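PDB 3W8S: glutathione S-transferase-3 from Necator americanus, which probably catalyses the conjugation of glutathione to halogenated and other electrophilic compounds, as a sigma-class glutathione transferase. Local coordinates for residues A[12-21]-A[155-166]. Residues are numbered along the deposited sequence; the frame is centred on the assembly and turned at random.
Sequences RGAAEIIRQI and FADLYLAECASE
Ile17 lies over one face of the Tyr159 ring: its CG1, anti to the carbonyl carbon, is 3.5 Å from the ring centroid and 19° off the ring normal, which qualifies as a CH-pi contact. The same side chain is a knob in a hole formed by Phe155, Leu158, Tyr159 and Glu162. A chi2 of -32°, away from a staggered value, carries CD1 on to Glu162 CB, while CG2 turns to Leu158 CB. Ile21 prolongs the apolar seam, its CG1 3.7 Å from Leu158 CD1 and its CD1 against Phe155 CB.

Polar groups border this seam. Gln20 NE2 donates to Glu162 OE1 at 2.9 Å in a fairly straight bond; the acceptor lies in the amide plane, yet the amide meets the carboxylate from above, the two planes being 75° apart. The second N-H goes to Glu16 OE2, so one amide joins two carboxylates, whose like charges are probably offset by Arg201, salt-bridged to both, with Trp197 NE1 a further donor to Glu16 OE2. Water 4 links Gln20 OE1 to Leu158 O, and two further waters connect Tyr159 OH with Ala14 O. Arg12 NH1 is 3.4 Å from Glu166 OE1, which sits over the guanidinium face, making this bridge purely electrostatic; Lys169 also pairs with that oxygen, and Arg12 NH2 is hydrogen-bonded to Thr204 O. In the guanidinium plane, water 1 relays NH1 to Glu162 OE2.

This buried contact joins the first helix of the thioredoxin-like domain to the all-helical C-terminal domain, an interdomain interface of the glutathione transferase fold, with Ala14 at its margin near bound glutathione.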
loop_
_atom_site.group_PDB
_atom_site.type_symbol
_atom_site.label_atom_id
_atom_site.label_comp_id
_atom_site.label_asym_id
_atom_site.label_seq_id
_atom_site.Cartn_x
_atom_site.Cartn_y
_atom_site.Cartn_z
ATOM N N ARG A 12 0.092 -15.682 -11.990
ATOM C CA ARG A 12 -0.613 -14.404 -12.162
ATOM C C ARG A 12 -0.198 -13.583 -10.952
ATOM O O ARG A 12 0.459 -12.561 -11.109
ATOM C CB ARG A 12 -2.144 -14.627 -12.256
ATOM C CG ARG A 12 -2.572 -15.339 -13.546
ATOM C CD ARG A 12 -4.043 -15.841 -13.417
ATOM N NE ARG A 12 -4.000 -17.268 -13.038
ATOM C CZ ARG A 12 -4.440 -17.659 -11.860
ATOM N NH1 ARG A 12 -4.927 -16.741 -11.101
ATOM N NH2 ARG A 12 -4.408 -18.901 -11.448
ATOM N N GLY A 13 -0.575 -14.065 -9.763
ATOM C CA GLY A 13 -0.117 -13.535 -8.453
ATOM C C GLY A 13 -0.225 -12.014 -8.442
ATOM O O GLY A 13 -1.220 -11.383 -8.977
ATOM N N ALA A 14 0.842 -11.416 -7.902
ATOM C CA ALA A 14 0.870 -9.976 -7.640
ATOM C C ALA A 14 1.192 -9.143 -8.929
ATOM O O ALA A 14 1.043 -7.931 -8.912
ATOM C CB ALA A 14 1.853 -9.661 -6.483
ATOM N N ALA A 15 1.578 -9.803 -10.047
ATOM C CA ALA A 15 1.944 -9.102 -11.281
ATOM C C ALA A 15 0.759 -8.922 -12.200
ATOM O O ALA A 15 0.850 -8.168 -13.172
ATOM C CB ALA A 15 3.021 -9.885 -12.035
ATOM N N GLU A 16 -0.319 -9.679 -12.000
ATOM C CA GLU A 16 -1.311 -9.869 -13.114
ATOM C C GLU A 16 -2.031 -8.573 -13.495
ATOM O O GLU A 16 -2.305 -8.339 -14.655
ATOM C CB GLU A 16 -2.342 -10.914 -12.656
ATOM C CG GLU A 16 -3.443 -11.287 -13.646
ATOM C CD GLU A 16 -2.955 -11.678 -15.051
ATOM O OE1 GLU A 16 -1.830 -12.160 -15.226
ATOM O OE2 GLU A 16 -3.778 -11.521 -15.998
ATOM N N ILE A 17 -2.357 -7.716 -12.512
ATOM C CA ILE A 17 -3.047 -6.446 -12.867
ATOM C C ILE A 17 -2.165 -5.517 -13.698
ATOM O O ILE A 17 -2.627 -4.836 -14.633
ATOM C CB ILE A 17 -3.578 -5.685 -11.617
ATOM C CG1 ILE A 17 -4.649 -6.529 -10.895
ATOM C CG2 ILE A 17 -4.162 -4.325 -12.000
ATOM C CD1 ILE A 17 -5.571 -7.467 -11.668
ATOM N N ILE A 18 -0.874 -5.498 -13.365
ATOM C CA ILE A 18 0.080 -4.729 -14.159
ATOM C C ILE A 18 0.025 -5.222 -15.642
ATOM O O ILE A 18 -0.012 -4.385 -16.560
ATOM C CB ILE A 18 1.513 -4.883 -13.620
ATOM C CG1 ILE A 18 1.630 -4.237 -12.191
ATOM C CG2 ILE A 18 2.542 -4.245 -14.568
ATOM C CD1 ILE A 18 2.704 -4.928 -11.328
ATOM N N ARG A 19 0.030 -6.552 -15.869
ATOM C CA ARG A 19 -0.090 -7.124 -17.249
ATOM C C ARG A 19 -1.372 -6.678 -17.925
ATOM O O ARG A 19 -1.371 -6.295 -19.129
ATOM C CB ARG A 19 -0.104 -8.656 -17.141
ATOM C CG ARG A 19 1.210 -9.189 -16.571
ATOM C CD ARG A 19 1.234 -10.687 -16.772
ATOM N NE ARG A 19 2.404 -11.355 -16.133
ATOM C CZ ARG A 19 2.339 -12.162 -15.051
ATOM N NH1 ARG A 19 1.170 -12.364 -14.404
ATOM N NH2 ARG A 19 3.507 -12.718 -14.572
ATOM N N GLN A 20 -2.469 -6.686 -17.151
ATOM C CA GLN A 20 -3.767 -6.288 -17.740
ATOM C C GLN A 20 -3.823 -4.792 -18.097
ATOM O O GLN A 20 -4.533 -4.407 -19.060
ATOM C CB GLN A 20 -4.923 -6.638 -16.815
ATOM C CG GLN A 20 -4.977 -8.136 -16.588
ATOM C CD GLN A 20 -6.127 -8.566 -15.715
ATOM O OE1 GLN A 20 -6.928 -7.722 -15.313
ATOM N NE2 GLN A 20 -6.260 -9.911 -15.460
ATOM N N ILE A 21 -3.129 -3.946 -17.328
ATOM C CA ILE A 21 -3.019 -2.521 -17.700
ATOM C C ILE A 21 -2.272 -2.325 -19.040
ATOM O O ILE A 21 -2.759 -1.590 -19.925
ATOM C CB ILE A 21 -2.406 -1.651 -16.609
ATOM C CG1 ILE A 21 -3.319 -1.667 -15.347
ATOM C CG2 ILE A 21 -2.249 -0.207 -17.113
ATOM C CD1 ILE A 21 -2.525 -1.361 -14.060
ATOM N N PHE A 155 -7.676 0.864 -12.464
ATOM C CA PHE A 155 -7.068 -0.360 -11.992
ATOM C C PHE A 155 -7.686 -0.850 -10.659
ATOM O O PHE A 155 -7.534 -2.012 -10.320
ATOM C CB PHE A 155 -5.518 -0.310 -11.983
ATOM C CG PHE A 155 -4.912 0.584 -10.938
ATOM C CD1 PHE A 155 -4.891 1.980 -11.066
ATOM C CD2 PHE A 155 -4.309 0.027 -9.818
ATOM C CE1 PHE A 155 -4.282 2.808 -10.125
ATOM C CE2 PHE A 155 -3.741 0.880 -8.837
ATOM C CZ PHE A 155 -3.740 2.270 -8.978
ATOM N N ALA A 156 -8.400 0.021 -9.923
ATOM C CA ALA A 156 -9.145 -0.550 -8.796
ATOM C C ALA A 156 -10.180 -1.587 -9.292
ATOM O O ALA A 156 -10.330 -2.630 -8.666
ATOM C CB ALA A 156 -9.837 0.545 -7.943
ATOM N N ASP A 157 -10.888 -1.285 -10.391
ATOM C CA ASP A 157 -11.880 -2.218 -10.984
ATOM C C ASP A 157 -11.147 -3.520 -11.345
ATOM O O ASP A 157 -11.621 -4.674 -11.113
ATOM C CB ASP A 157 -12.478 -1.592 -12.273
ATOM C CG ASP A 157 -13.347 -0.441 -11.966
ATOM O OD1 ASP A 157 -14.306 -0.665 -11.182
ATOM O OD2 ASP A 157 -13.138 0.717 -12.481
ATOM N N LEU A 158 -9.944 -3.354 -11.863
ATOM C CA LEU A 158 -9.242 -4.571 -12.355
ATOM C C LEU A 158 -8.893 -5.504 -11.160
ATOM O O LEU A 158 -9.051 -6.713 -11.291
ATOM C CB LEU A 158 -7.944 -4.201 -13.139
ATOM C CG LEU A 158 -8.141 -3.360 -14.411
ATOM C CD1 LEU A 158 -6.729 -2.991 -14.933
ATOM C CD2 LEU A 158 -8.854 -4.259 -15.470
ATOM N N TYR A 159 -8.342 -4.977 -10.045
ATOM C CA TYR A 159 -7.997 -5.843 -8.875
ATOM C C TYR A 159 -9.265 -6.588 -8.376
ATOM O O TYR A 159 -9.221 -7.795 -8.053
ATOM C CB TYR A 159 -7.360 -5.033 -7.690
ATOM C CG TYR A 159 -5.838 -4.816 -7.853
ATOM C CD1 TYR A 159 -4.948 -5.880 -7.664
ATOM C CD2 TYR A 159 -5.272 -3.552 -8.209
ATOM C CE1 TYR A 159 -3.545 -5.715 -7.797
ATOM C CE2 TYR A 159 -3.835 -3.407 -8.357
ATOM C CZ TYR A 159 -3.004 -4.497 -8.151
ATOM O OH TYR A 159 -1.589 -4.473 -8.268
ATOM N N LEU A 160 -10.376 -5.864 -8.268
ATOM C CA LEU A 160 -11.573 -6.456 -7.660
ATOM C C LEU A 160 -12.128 -7.544 -8.569
ATOM O O LEU A 160 -12.333 -8.669 -8.111
ATOM C CB LEU A 160 -12.658 -5.370 -7.396
ATOM C CG LEU A 160 -14.041 -5.871 -6.953
ATOM C CD1 LEU A 160 -13.968 -6.683 -5.631
ATOM C CD2 LEU A 160 -15.051 -4.748 -6.867
ATOM N N ALA A 161 -12.315 -7.253 -9.870
ATOM C CA ALA A 161 -12.887 -8.255 -10.803
ATOM C C ALA A 161 -12.021 -9.509 -10.917
ATOM O O ALA A 161 -12.515 -10.637 -11.016
ATOM C CB ALA A 161 -13.050 -7.610 -12.196
ATOM N N GLU A 162 -10.709 -9.338 -10.963
ATOM C CA GLU A 162 -9.812 -10.487 -11.131
ATOM C C GLU A 162 -9.874 -11.409 -9.872
ATOM O O GLU A 162 -9.988 -12.635 -9.952
ATOM C CB GLU A 162 -8.372 -10.001 -11.388
ATOM C CG GLU A 162 -7.382 -11.162 -11.472
ATOM C CD GLU A 162 -7.418 -11.920 -12.830
ATOM O OE1 GLU A 162 -8.079 -11.474 -13.792
ATOM O OE2 GLU A 162 -6.768 -12.979 -12.915
ATOM N N CYS A 163 -9.804 -10.796 -8.719
ATOM C CA CYS A 163 -9.829 -11.533 -7.505
ATOM C C CYS A 163 -11.208 -12.168 -7.313
ATOM O O CYS A 163 -11.296 -13.344 -7.037
ATOM C CB CYS A 163 -9.446 -10.575 -6.390
ATOM S SG CYS A 163 -10.636 -10.435 -5.042
ATOM N N ALA A 164 -12.289 -11.439 -7.535
ATOM C CA ALA A 164 -13.646 -12.063 -7.436
ATOM C C ALA A 164 -13.773 -13.237 -8.485
ATOM O O ALA A 164 -14.178 -14.361 -8.122
ATOM C CB ALA A 164 -14.748 -10.993 -7.653
ATOM N N SER A 165 -13.363 -13.013 -9.752
ATOM C CA SER A 165 -13.552 -14.057 -10.767
ATOM C C SER A 165 -12.707 -15.278 -10.479
ATOM O O SER A 165 -13.162 -16.405 -10.656
ATOM C CB SER A 165 -13.310 -13.532 -12.180
ATOM O OG SER A 165 -14.213 -12.446 -12.361
ATOM N N GLU A 166 -11.493 -15.068 -10.009
ATOM C CA GLU A 166 -10.624 -16.179 -9.747
ATOM C C GLU A 166 -11.035 -16.995 -8.539
ATOM O O GLU A 166 -11.041 -18.243 -8.603
ATOM C CB GLU A 166 -9.143 -15.710 -9.604
ATOM C CG GLU A 166 -8.592 -15.223 -10.977
ATOM C CD GLU A 166 -8.564 -16.333 -12.059
ATOM O OE1 GLU A 166 -8.216 -17.479 -11.683
ATOM O OE2 GLU A 166 -8.894 -16.066 -13.267
HETATM O O HOH W 1 -5.304 -13.813 -10.879
HETATM O O HOH W 2 -0.573 -6.363 -10.318
HETATM O O HOH W 3 -0.498 -6.322 -6.761
HETATM O O HOH W 4 -9.527 -7.595 -13.939
#